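Local structure of dipeptide Epimerase (Enterococcus faecalis V583, 3JVA) at residues Ile261-Met266 against Ile286-Gly291; Gln128-Ile133 against Gly154-Lys159; Phe244-Ala249 against Ala274-Gln279. The protein belongs to the mandelate racemase/muconate lactonizing enzyme family of the enolase superfamily and carries a magnesium ion in its barrel domain. One frame throughout, in Å; residues are numbered along the deposited sequence.

Contact 1: Ile261-Met266 against Ile286-Gly291; sequences INIKLM and IECMIG
I286 and I261 meet at one end of a pair of neighbouring parallel strands in the TIM-type barrel: I286 CG2 lies 4.3 Å from I261 CG1. E287 O takes the N-H of I261 in the plane of its carbonyl, while its own carboxylate turns to T315 on the next strand. C288 pairs with I261 and puts SG on the same face as I263, 3.9 Å from I263 CD1; both side chains look toward helix 271-284. M289 uses both backbone groups, donating N to I261 O and receiving I263 N on its O at 2.7 Å, with an N-H...O angle of 173°. Its side chain lies on the other face with N262, and the bend at chi3 (94°) brings CE to 3.4 Å from N262 OD1. N262 ND2 reaches weakly to E215, a ligand of the magnesium ion. I290 returns to the I263 face, its CG1 3.4 Å from I263 O and its side chain packed on helix 298-310. The last of the four backbone bonds runs from G291 N to I263 O. K264 CG passes 3.8 Å from G291 C, and the chain reaches on toward the magnesium ion and its ligand D240, a weak ion pair. One water bridges G291 O to L265 N, accepting from the amide at 2.8 Å.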
ATOM      1  N   ILE B 261      12.241  19.782 -11.479  1.00 20.57           N
ATOM      2  CA  ILE B 261      12.229  19.123 -12.780  1.00 21.30           C
ATOM      3  C   ILE B 261      12.727  20.066 -13.866  1.00 20.63           C
ATOM      4  O   ILE B 261      12.282  21.208 -13.960  1.00 20.17           O
ATOM      5  CB  ILE B 261      10.810  18.603 -13.121  1.00 22.80           C
ATOM      6  CG1 ILE B 261      10.486  17.410 -12.214  1.00 22.72           C
ATOM      7  CG2 ILE B 261      10.721  18.215 -14.597  1.00 23.47           C
ATOM      8  CD1 ILE B 261       9.065  16.871 -12.359  1.00 24.35           C
ATOM      9  N   ASN B 262      13.660  19.573 -14.676  1.00 19.86           N
ATOM     10  CA  ASN B 262      14.247  20.365 -15.751  1.00 20.74           C
ATOM     11  C   ASN B 262      13.559  20.085 -17.078  1.00 21.31           C
ATOM     12  O   ASN B 262      13.558  18.957 -17.574  1.00 21.67           O
ATOM     13  CB  ASN B 262      15.747  20.061 -15.855  1.00 22.69           C
ATOM     14  CG  ASN B 262      16.503  21.066 -16.714  1.00 21.97           C
ATOM     15  OD1 ASN B 262      16.069  22.206 -16.897  1.00 23.07           O
ATOM     16  ND2 ASN B 262      17.659  20.650 -17.225  1.00 22.11           N
ATOM     17  N   ILE B 263      12.962  21.129 -17.635  1.00 20.41           N
ATOM     18  CA  ILE B 263      12.272  21.048 -18.916  1.00 18.96           C
ATOM     19  C   ILE B 263      13.219  21.438 -20.043  1.00 19.67           C
ATOM     20  O   ILE B 263      14.048  22.329 -19.874  1.00 19.17           O
ATOM     21  CB  ILE B 263      11.102  22.065 -18.985  1.00 19.61           C
ATOM     22  CG1 ILE B 263      10.068  21.776 -17.900  1.00 17.84           C
ATOM     23  CG2 ILE B 263      10.473  22.051 -20.381  1.00 20.43           C
ATOM     24  CD1 ILE B 263       9.022  22.886 -17.759  1.00 20.34           C
ATOM     25  N   LYS B 264      13.110  20.758 -21.182  1.00 18.67           N
ATOM     26  CA  LYS B 264      13.875  21.131 -22.373  1.00 18.35           C
ATOM     27  C   LYS B 264      12.886  20.994 -23.525  1.00 17.97           C
ATOM     28  O   LYS B 264      12.272  19.944 -23.697  1.00 18.03           O
ATOM     29  CB  LYS B 264      15.084  20.229 -22.605  1.00 18.16           C
ATOM     30  CG  LYS B 264      16.209  20.478 -21.614  1.00 17.65           C
ATOM     31  CD  LYS B 264      17.434  19.631 -21.926  1.00 18.43           C
ATOM     32  CE  LYS B 264      18.492  19.805 -20.836  1.00 19.99           C
ATOM     33  NZ  LYS B 264      19.695  18.961 -21.094  1.00 21.61           N
ATOM     34  N   LEU B 265      12.717  22.056 -24.304  1.00 17.69           N
ATOM     35  CA  LEU B 265      11.772  22.001 -25.416  1.00 18.11           C
ATOM     36  C   LEU B 265      12.076  20.866 -26.390  1.00 19.65           C
ATOM     37  O   LEU B 265      11.157  20.275 -26.967  1.00 18.61           O
ATOM     38  CB  LEU B 265      11.742  23.340 -26.168  1.00 18.10           C
ATOM     39  CG  LEU B 265      11.305  24.567 -25.360  1.00 19.64           C
ATOM     40  CD1 LEU B 265      11.199  25.766 -26.285  1.00 19.90           C
ATOM     41  CD2 LEU B 265       9.962  24.302 -24.673  1.00 19.26           C
ATOM     42  N   MET B 266      13.360  20.546 -26.562  1.00 19.18           N
ATOM     43  CA  MET B 266      13.759  19.485 -27.483  1.00 18.95           C
ATOM     44  C   MET B 266      13.577  18.075 -26.912  1.00 20.14           C
ATOM     45  O   MET B 266      13.859  17.090 -27.592  1.00 20.44           O
ATOM     46  CB  MET B 266      15.206  19.688 -27.933  1.00 19.57           C
ATOM     47  CG  MET B 266      15.472  21.048 -28.587  1.00 17.52           C
ATOM     48  SD  MET B 266      14.273  21.531 -29.887  1.00 20.41           S
ATOM     49  CE  MET B 266      14.461  23.342 -29.831  1.00 19.93           C
ATOM     50  N   ILE B 286       6.313  21.596  -7.020  1.00 21.37           N
ATOM     51  CA  ILE B 286       7.668  21.356  -7.497  1.00 23.21           C
ATOM     52  C   ILE B 286       8.037  22.433  -8.513  1.00 21.79           C
ATOM     53  O   ILE B 286       7.283  22.683  -9.453  1.00 20.06           O
ATOM     54  CB  ILE B 286       7.754  19.967  -8.174  1.00 23.55           C
ATOM     55  CG1 ILE B 286       7.516  18.876  -7.126  1.00 28.19           C
ATOM     56  CG2 ILE B 286       9.098  19.785  -8.862  1.00 25.79           C
ATOM     57  CD1 ILE B 286       7.557  17.473  -7.691  1.00 31.53           C
ATOM     58  N   GLU B 287       9.176  23.089  -8.314  1.00 20.01           N
ATOM     59  CA  GLU B 287       9.604  24.117  -9.254  1.00 19.83           C
ATOM     60  C   GLU B 287      10.247  23.499 -10.487  1.00 19.06           C
ATOM     61  O   GLU B 287      10.700  22.343 -10.460  1.00 18.91           O
ATOM     62  CB  GLU B 287      10.588  25.086  -8.586  1.00 22.29           C
ATOM     63  CG  GLU B 287       9.919  26.084  -7.656  1.00 25.68           C
ATOM     64  CD  GLU B 287      10.911  26.970  -6.911  1.00 27.62           C
ATOM     65  OE1 GLU B 287      12.034  27.181  -7.411  1.00 28.14           O
ATOM     66  OE2 GLU B 287      10.554  27.466  -5.824  1.00 32.46           O
ATOM     67  N   CYS B 288      10.278  24.276 -11.569  1.00 17.96           N
ATOM     68  CA  CYS B 288      10.869  23.827 -12.822  1.00 18.68           C
ATOM     69  C   CYS B 288      12.027  24.702 -13.273  1.00 18.41           C
ATOM     70  O   CYS B 288      12.084  25.889 -12.967  1.00 19.83           O
ATOM     71  CB  CYS B 288       9.820  23.834 -13.946  1.00 19.25           C
ATOM     72  SG  CYS B 288       8.619  22.487 -13.864  1.00 20.89           S
ATOM     73  N   MET B 289      12.965  24.092 -13.982  1.00 19.95           N
ATOM     74  CA  MET B 289      14.069  24.830 -14.567  1.00 18.39           C
ATOM     75  C   MET B 289      13.903  24.514 -16.038  1.00 19.45           C
ATOM     76  O   MET B 289      13.218  23.554 -16.389  1.00 20.30           O
ATOM     77  CB  MET B 289      15.432  24.312 -14.101  1.00 19.16           C
ATOM     78  CG  MET B 289      16.599  25.003 -14.812  1.00 20.62           C
ATOM     79  SD  MET B 289      18.231  24.645 -14.079  1.00 25.04           S
ATOM     80  CE  MET B 289      18.760  23.277 -15.063  1.00 26.49           C
ATOM     81  N   ILE B 290      14.487  25.324 -16.908  1.00 19.42           N
ATOM     82  CA  ILE B 290      14.404  25.026 -18.326  1.00 18.56           C
ATOM     83  C   ILE B 290      15.827  25.094 -18.856  1.00 21.26           C
ATOM     84  O   ILE B 290      16.571  26.032 -18.549  1.00 22.26           O
ATOM     85  CB  ILE B 290      13.465  26.006 -19.090  1.00 20.08           C
ATOM     86  CG1 ILE B 290      13.334  25.547 -20.548  1.00 20.15           C
ATOM     87  CG2 ILE B 290      13.991  27.430 -19.005  1.00 20.97           C
ATOM     88  CD1 ILE B 290      12.088  26.078 -21.267  1.00 18.76           C
ATOM     89  N   GLY B 291      16.214  24.068 -19.605  1.00 19.03           N
ATOM     90  CA  GLY B 291      17.558  24.007 -20.151  1.00 19.86           C
ATOM     91  C   GLY B 291      17.593  24.009 -21.666  1.00 19.65           C
ATOM     92  O   GLY B 291      16.626  24.415 -22.318  1.00 20.52           O
TER
HETATM   93  O   HOH W   1      14.458  24.257 -23.939  1.00 18.88           O

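Contact 2: Gln128-Ile133 against Gly154-Lys159; sequences QVITDI and GFDTLK
I133 lies across the F155 ring, the two side chains crossing at about a right angle. CG2 sits over one face, 3.9 Å from the F155 ring centroid and 17° off the normal, a CH-pi contact; the same methyl touches L158 CD2. At chi1 -174°, I133 CG1 is anti to the backbone N, and CD1 beyond it reaches the CZ side of the ring. T131 O approaches the ring edge in its plane, 3.6 Å from F155 CD1.

The backbone pairing is short. I133 N gives a rather bent bond to T157 O at 3.3 Å, and K159 N gives a shorter one to I133 O at 3.0 Å, coming from above the carbonyl plane. Beside this pairing, between the loop residues T131 and D156, a water donates to T131 O and accepts from D156 N. T157 OG1 donates to D156 OD2 at 2.8 Å, above the carboxylate plane, a bond between adjacent residues as the strand begins. T131 OG1 donates to D132 O and is also hydrogen-bonded to L319 N. The D132 carboxylate finds its partner outside the two segments, in a salt bridge from OD2 to R187, while its CB packs 3.6 Å from T157 CG2. K159 NZ is 6.4 Å from D132 OD2; it hydrogen-bonds a glycerol, with a weak bond to T134 and a long, weak ion pair to D318.

This is the parallel pairing of a beta-alpha-beta crossover in the barrel, strands 128-134 and 157-161 linked by helix 140-152. K150 of that helix packs on I133, F155 and L158; strand 185-189 flanks 157-161, and strand 341-343 runs antiparallel beside 128-134.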
ATOM      1  N   GLN B 128      11.763  39.191 -18.819  1.00 25.97           N
ATOM      2  CA  GLN B 128      13.192  38.907 -18.835  1.00 26.33           C
ATOM      3  C   GLN B 128      13.461  37.692 -17.959  1.00 25.42           C
ATOM      4  O   GLN B 128      12.609  37.291 -17.165  1.00 26.59           O
ATOM      5  CB  GLN B 128      13.971  40.113 -18.300  1.00 25.48           C
ATOM      6  CG  GLN B 128      13.720  40.393 -16.823  1.00 28.25           C
ATOM      7  CD  GLN B 128      14.368  41.683 -16.347  1.00 30.03           C
ATOM      8  OE1 GLN B 128      14.513  41.907 -15.149  1.00 33.22           O
ATOM      9  NE2 GLN B 128      14.747  42.542 -17.286  1.00 30.50           N
ATOM     10  N   VAL B 129      14.645  37.109 -18.101  1.00 24.88           N
ATOM     11  CA  VAL B 129      15.001  35.947 -17.299  1.00 25.14           C
ATOM     12  C   VAL B 129      16.514  35.834 -17.134  1.00 25.18           C
ATOM     13  O   VAL B 129      17.275  36.130 -18.049  1.00 25.78           O
ATOM     14  CB  VAL B 129      14.425  34.650 -17.927  1.00 27.58           C
ATOM     15  CG1 VAL B 129      14.997  34.435 -19.313  1.00 26.59           C
ATOM     16  CG2 VAL B 129      14.708  33.459 -17.021  1.00 27.49           C
ATOM     17  N   ILE B 130      16.937  35.433 -15.941  1.00 23.72           N
ATOM     18  CA  ILE B 130      18.350  35.269 -15.626  1.00 23.52           C
ATOM     19  C   ILE B 130      18.802  33.848 -15.918  1.00 21.61           C
ATOM     20  O   ILE B 130      18.191  32.889 -15.457  1.00 22.67           O
ATOM     21  CB  ILE B 130      18.623  35.555 -14.135  1.00 24.60           C
ATOM     22  CG1 ILE B 130      18.283  37.013 -13.815  1.00 27.58           C
ATOM     23  CG2 ILE B 130      20.083  35.248 -13.803  1.00 26.47           C
ATOM     24  CD1 ILE B 130      18.304  37.337 -12.334  1.00 28.36           C
ATOM     25  N   THR B 131      19.873  33.708 -16.684  1.00 20.29           N
ATOM     26  CA  THR B 131      20.383  32.383 -16.985  1.00 20.89           C
ATOM     27  C   THR B 131      21.745  32.160 -16.361  1.00 22.47           C
ATOM     28  O   THR B 131      22.475  33.112 -16.070  1.00 21.41           O
ATOM     29  CB  THR B 131      20.528  32.143 -18.504  1.00 21.46           C
ATOM     30  OG1 THR B 131      21.097  30.845 -18.719  1.00 21.43           O
ATOM     31  CG2 THR B 131      21.443  33.193 -19.138  1.00 19.55           C
ATOM     32  N   ASP B 132      22.073  30.894 -16.130  1.00 22.79           N
ATOM     33  CA  ASP B 132      23.385  30.559 -15.605  1.00 22.63           C
ATOM     34  C   ASP B 132      24.222  30.392 -16.865  1.00 22.44           C
ATOM     35  O   ASP B 132      23.764  30.684 -17.974  1.00 22.90           O
ATOM     36  CB  ASP B 132      23.362  29.224 -14.834  1.00 22.62           C
ATOM     37  CG  ASP B 132      22.943  28.033 -15.706  1.00 23.49           C
ATOM     38  OD1 ASP B 132      23.238  28.022 -16.924  1.00 21.92           O
ATOM     39  OD2 ASP B 132      22.331  27.088 -15.163  1.00 22.70           O
ATOM     40  N   ILE B 133      25.452  29.935 -16.698  1.00 21.88           N
ATOM     41  CA  ILE B 133      26.309  29.663 -17.834  1.00 22.68           C
ATOM     42  C   ILE B 133      27.112  28.431 -17.453  1.00 24.39           C
ATOM     43  O   ILE B 133      27.583  28.303 -16.312  1.00 24.09           O
ATOM     44  CB  ILE B 133      27.253  30.847 -18.186  1.00 22.39           C
ATOM     45  CG1 ILE B 133      28.010  30.515 -19.479  1.00 23.53           C
ATOM     46  CG2 ILE B 133      28.232  31.111 -17.054  1.00 22.08           C
ATOM     47  CD1 ILE B 133      28.741  31.700 -20.085  1.00 23.02           C
ATOM     48  N   GLY B 154      28.959  39.225 -14.928  1.00 26.42           N
ATOM     49  CA  GLY B 154      27.694  39.404 -14.231  1.00 25.32           C
ATOM     50  C   GLY B 154      26.965  38.130 -13.837  1.00 23.75           C
ATOM     51  O   GLY B 154      25.967  38.178 -13.115  1.00 25.08           O
ATOM     52  N   PHE B 155      27.448  36.986 -14.304  1.00 23.55           N
ATOM     53  CA  PHE B 155      26.798  35.723 -13.964  1.00 24.70           C
ATOM     54  C   PHE B 155      26.879  35.446 -12.465  1.00 25.69           C
ATOM     55  O   PHE B 155      27.924  35.638 -11.846  1.00 25.11           O
ATOM     56  CB  PHE B 155      27.441  34.582 -14.752  1.00 25.28           C
ATOM     57  CG  PHE B 155      27.077  34.585 -16.208  1.00 25.80           C
ATOM     58  CD1 PHE B 155      25.852  34.077 -16.628  1.00 25.28           C
ATOM     59  CD2 PHE B 155      27.925  35.155 -17.150  1.00 25.81           C
ATOM     60  CE1 PHE B 155      25.474  34.138 -17.968  1.00 24.52           C
ATOM     61  CE2 PHE B 155      27.556  35.223 -18.494  1.00 26.72           C
ATOM     62  CZ  PHE B 155      26.327  34.713 -18.903  1.00 26.26           C
ATOM     63  N   ASP B 156      25.769  35.005 -11.886  1.00 26.38           N
ATOM     64  CA  ASP B 156      25.725  34.700 -10.461  1.00 26.77           C
ATOM     65  C   ASP B 156      25.516  33.203 -10.240  1.00 25.78           C
ATOM     66  O   ASP B 156      25.458  32.736  -9.103  1.00 25.82           O
ATOM     67  CB  ASP B 156      24.601  35.494  -9.785  1.00 30.05           C
ATOM     68  CG  ASP B 156      23.220  35.127 -10.310  1.00 34.61           C
ATOM     69  OD1 ASP B 156      22.242  35.821  -9.949  1.00 36.32           O
ATOM     70  OD2 ASP B 156      23.107  34.145 -11.075  1.00 34.90           O
ATOM     71  N   THR B 157      25.413  32.457 -11.337  1.00 23.17           N
ATOM     72  CA  THR B 157      25.207  31.014 -11.266  1.00 23.73           C
ATOM     73  C   THR B 157      26.023  30.298 -12.336  1.00 23.61           C
ATOM     74  O   THR B 157      25.930  30.611 -13.528  1.00 25.33           O
ATOM     75  CB  THR B 157      23.714  30.662 -11.443  1.00 23.41           C
ATOM     76  OG1 THR B 157      22.935  31.405 -10.495  1.00 25.92           O
ATOM     77  CG2 THR B 157      23.479  29.169 -11.220  1.00 23.97           C
ATOM     78  N   LEU B 158      26.834  29.343 -11.901  1.00 22.97           N
ATOM     79  CA  LEU B 158      27.675  28.574 -12.804  1.00 23.18           C
ATOM     80  C   LEU B 158      27.246  27.115 -12.761  1.00 24.36           C
ATOM     81  O   LEU B 158      26.869  26.598 -11.710  1.00 25.28           O
ATOM     82  CB  LEU B 158      29.143  28.682 -12.387  1.00 23.91           C
ATOM     83  CG  LEU B 158      29.681  30.104 -12.231  1.00 24.18           C
ATOM     84  CD1 LEU B 158      31.089  30.050 -11.640  1.00 24.94           C
ATOM     85  CD2 LEU B 158      29.679  30.810 -13.580  1.00 24.42           C
ATOM     86  N   LYS B 159      27.308  26.460 -13.911  1.00 24.09           N
ATOM     87  CA  LYS B 159      26.924  25.063 -14.021  1.00 24.46           C
ATOM     88  C   LYS B 159      28.090  24.242 -14.539  1.00 24.69           C
ATOM     89  O   LYS B 159      28.767  24.649 -15.484  1.00 24.55           O
ATOM     90  CB  LYS B 159      25.736  24.926 -14.975  1.00 26.08           C
ATOM     91  CG  LYS B 159      25.379  23.492 -15.336  1.00 28.44           C
ATOM     92  CD  LYS B 159      24.063  23.444 -16.099  1.00 32.41           C
ATOM     93  CE  LYS B 159      23.817  22.071 -16.704  1.00 33.78           C
ATOM     94  NZ  LYS B 159      24.794  21.806 -17.793  1.00 35.40           N
TER
HETATM   95  O   HOH W   2      23.609  33.887 -13.641  1.00 26.80           O

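Contact 3: Phe244-Ala249 against Ala274-Gln279; sequences FDAQDA and ALKINQ
I277 fills the contact, its branches resting on the residues that lead into helix 246-255 and on its first turn. At chi1 -67° CG1 stands anti to the carbonyl carbon and lies 3.7 Å from A246 N; CD1 reaches F244 O at 3.8 Å. The other branch, CG2, anti to the backbone N, touches A249 CB at 4.0 Å. Beside it, A246 CB meets K276 CB at 3.8 Å; the extended lysine chain then leads away.

The turn that receives I277 is fixed by a capping box. D245 is the N-cap of helix 246-255, its OD1 accepting from D248 N at 2.9 Å. D248 OD2 answers with two bonds, from D245 N above the carboxylate plane and from F244 N on its anti lone pair at 2.8 Å. A246 N is hydrogen-bonded to the E273 carboxylate, and D248 OD1 forms a salt bridge with R221 of a third subunit.

Two neighbouring outer helices of the barrel thus meet by van der Waals contact between the segments, the alanines small enough for I277 to lie against the backbone. The A246-E273 bond adds a polar link alongside, while the D245 and D248 carboxylates serve the helix start and, for D248, the subunit interface.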
ATOM      1  N   PHE B 244      10.926  13.687 -19.922  1.00 19.83           N
ATOM      2  CA  PHE B 244      10.881  14.108 -21.315  1.00 19.34           C
ATOM      3  C   PHE B 244       9.566  14.846 -21.545  1.00 20.21           C
ATOM      4  O   PHE B 244       9.565  15.992 -21.990  1.00 20.39           O
ATOM      5  CB  PHE B 244      10.949  12.903 -22.260  1.00 20.92           C
ATOM      6  CG  PHE B 244      12.348  12.496 -22.636  1.00 22.69           C
ATOM      7  CD1 PHE B 244      13.327  12.338 -21.665  1.00 25.68           C
ATOM      8  CD2 PHE B 244      12.681  12.259 -23.963  1.00 26.93           C
ATOM      9  CE1 PHE B 244      14.616  11.949 -22.009  1.00 23.01           C
ATOM     10  CE2 PHE B 244      13.972  11.868 -24.317  1.00 29.57           C
ATOM     11  CZ  PHE B 244      14.941  11.714 -23.331  1.00 26.73           C
ATOM     12  N   ASP B 245       8.454  14.195 -21.202  1.00 21.63           N
ATOM     13  CA  ASP B 245       7.122  14.778 -21.403  1.00 20.93           C
ATOM     14  C   ASP B 245       6.228  14.899 -20.165  1.00 20.20           C
ATOM     15  O   ASP B 245       6.623  14.573 -19.047  1.00 19.36           O
ATOM     16  CB  ASP B 245       6.368  13.988 -22.481  1.00 21.51           C
ATOM     17  CG  ASP B 245       6.201  12.518 -22.124  1.00 24.06           C
ATOM     18  OD1 ASP B 245       6.116  12.199 -20.922  1.00 22.61           O
ATOM     19  OD2 ASP B 245       6.143  11.681 -23.054  1.00 26.02           O
ATOM     20  N   ALA B 246       5.001  15.374 -20.387  1.00 20.38           N
ATOM     21  CA  ALA B 246       4.042  15.566 -19.308  1.00 19.61           C
ATOM     22  C   ALA B 246       3.740  14.282 -18.554  1.00 20.69           C
ATOM     23  O   ALA B 246       3.531  14.300 -17.340  1.00 20.09           O
ATOM     24  CB  ALA B 246       2.741  16.161 -19.860  1.00 19.87           C
ATOM     25  N   GLN B 247       3.703  13.162 -19.268  1.00 20.21           N
ATOM     26  CA  GLN B 247       3.418  11.898 -18.603  1.00 20.76           C
ATOM     27  C   GLN B 247       4.540  11.545 -17.633  1.00 20.23           C
ATOM     28  O   GLN B 247       4.286  11.019 -16.551  1.00 19.30           O
ATOM     29  CB  GLN B 247       3.209  10.791 -19.632  1.00 23.61           C
ATOM     30  CG  GLN B 247       1.930  10.995 -20.441  1.00 29.51           C
ATOM     31  CD  GLN B 247       1.658   9.869 -21.414  1.00 34.06           C
ATOM     32  OE1 GLN B 247       2.414   9.653 -22.358  1.00 38.20           O
ATOM     33  NE2 GLN B 247       0.571   9.142 -21.185  1.00 38.16           N
ATOM     34  N   ASP B 248       5.776  11.856 -18.015  1.00 21.55           N
ATOM     35  CA  ASP B 248       6.920  11.596 -17.145  1.00 21.43           C
ATOM     36  C   ASP B 248       6.811  12.490 -15.912  1.00 21.75           C
ATOM     37  O   ASP B 248       7.068  12.060 -14.788  1.00 20.85           O
ATOM     38  CB  ASP B 248       8.246  11.905 -17.853  1.00 20.54           C
ATOM     39  CG  ASP B 248       8.552  10.948 -18.986  1.00 21.77           C
ATOM     40  OD1 ASP B 248       8.065   9.796 -18.972  1.00 21.70           O
ATOM     41  OD2 ASP B 248       9.309  11.351 -19.895  1.00 21.57           O
ATOM     42  N   ALA B 249       6.440  13.749 -16.128  1.00 21.40           N
ATOM     43  CA  ALA B 249       6.301  14.681 -15.019  1.00 21.77           C
ATOM     44  C   ALA B 249       5.252  14.192 -14.031  1.00 22.23           C
ATOM     45  O   ALA B 249       5.456  14.257 -12.823  1.00 21.23           O
ATOM     46  CB  ALA B 249       5.932  16.071 -15.537  1.00 21.89           C
ATOM     47  N   ALA B 274       5.632  21.699 -22.817  1.00 19.81           N
ATOM     48  CA  ALA B 274       6.377  22.288 -21.705  1.00 19.83           C
ATOM     49  C   ALA B 274       5.408  22.947 -20.715  1.00 19.72           C
ATOM     50  O   ALA B 274       5.606  22.897 -19.501  1.00 18.87           O
ATOM     51  CB  ALA B 274       7.376  23.315 -22.230  1.00 19.81           C
ATOM     52  N   LEU B 275       4.361  23.575 -21.233  1.00 18.21           N
ATOM     53  CA  LEU B 275       3.384  24.211 -20.362  1.00 19.05           C
ATOM     54  C   LEU B 275       2.706  23.175 -19.468  1.00 18.74           C
ATOM     55  O   LEU B 275       2.475  23.428 -18.285  1.00 18.69           O
ATOM     56  CB  LEU B 275       2.338  24.960 -21.192  1.00 17.27           C
ATOM     57  CG  LEU B 275       2.822  26.296 -21.758  1.00 18.42           C
ATOM     58  CD1 LEU B 275       1.830  26.790 -22.813  1.00 21.08           C
ATOM     59  CD2 LEU B 275       2.982  27.309 -20.630  1.00 19.39           C
ATOM     60  N   LYS B 276       2.401  22.007 -20.028  1.00 18.65           N
ATOM     61  CA  LYS B 276       1.761  20.941 -19.258  1.00 18.16           C
ATOM     62  C   LYS B 276       2.684  20.486 -18.139  1.00 19.27           C
ATOM     63  O   LYS B 276       2.258  20.303 -16.997  1.00 17.57           O
ATOM     64  CB  LYS B 276       1.451  19.739 -20.150  1.00 19.12           C
ATOM     65  CG  LYS B 276       0.427  19.997 -21.243  1.00 21.51           C
ATOM     66  CD  LYS B 276       0.209  18.725 -22.036  1.00 24.16           C
ATOM     67  CE  LYS B 276      -0.738  18.926 -23.201  1.00 25.94           C
ATOM     68  NZ  LYS B 276      -0.789  17.686 -24.028  1.00 30.52           N
ATOM     69  N   ILE B 277       3.952  20.283 -18.479  1.00 19.22           N
ATOM     70  CA  ILE B 277       4.923  19.853 -17.482  1.00 18.68           C
ATOM     71  C   ILE B 277       4.980  20.849 -16.329  1.00 18.71           C
ATOM     72  O   ILE B 277       4.900  20.469 -15.163  1.00 18.23           O
ATOM     73  CB  ILE B 277       6.340  19.709 -18.094  1.00 18.17           C
ATOM     74  CG1 ILE B 277       6.354  18.549 -19.098  1.00 19.80           C
ATOM     75  CG2 ILE B 277       7.362  19.463 -16.978  1.00 18.87           C
ATOM     76  CD1 ILE B 277       7.613  18.471 -19.957  1.00 20.26           C
ATOM     77  N   ASN B 278       5.109  22.132 -16.651  1.00 19.10           N
ATOM     78  CA  ASN B 278       5.181  23.138 -15.606  1.00 19.96           C
ATOM     79  C   ASN B 278       3.924  23.225 -14.737  1.00 19.82           C
ATOM     80  O   ASN B 278       4.026  23.389 -13.524  1.00 18.45           O
ATOM     81  CB  ASN B 278       5.488  24.512 -16.197  1.00 18.56           C
ATOM     82  CG  ASN B 278       5.732  25.545 -15.126  1.00 18.56           C
ATOM     83  OD1 ASN B 278       6.587  25.355 -14.262  1.00 20.38           O
ATOM     84  ND2 ASN B 278       4.978  26.641 -15.164  1.00 20.40           N
ATOM     85  N   GLN B 279       2.743  23.126 -15.348  1.00 19.45           N
ATOM     86  CA  GLN B 279       1.498  23.195 -14.581  1.00 19.56           C
ATOM     87  C   GLN B 279       1.354  21.983 -13.670  1.00 18.64           C
ATOM     88  O   GLN B 279       0.851  22.093 -12.554  1.00 18.46           O
ATOM     89  CB  GLN B 279       0.285  23.265 -15.513  1.00 22.91           C
ATOM     90  CG  GLN B 279       0.260  24.483 -16.412  1.00 27.68           C
ATOM     91  CD  GLN B 279      -0.870  24.416 -17.424  1.00 31.41           C
ATOM     92  OE1 GLN B 279      -1.236  23.332 -17.896  1.00 32.08           O
ATOM     93  NE2 GLN B 279      -1.416  25.570 -17.775  1.00 33.61           N
TER

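How the contacts relate
Contacts 1 and 2 are both parallel strand pairings in the same barrel sheet, their centres about 15 Å apart without touching. Contact 1 is buried near the middle of the chain and regularly paired; contact 2 lies farther out, where the barrel's first strand joins the second through fewer backbone bonds, a water and an aromatic ring. Contact 3 belongs to the helical layer and, unlike the bonded strands, is held by apolar packing, being partly buried and reached by other subunits. It backs directly onto contact 1: I277 CG2 packs on I263 CG1, and A274 on L265, so helix 271-284 is shared between strand and helix neighbours. Contact 3 stands clear of contact 2.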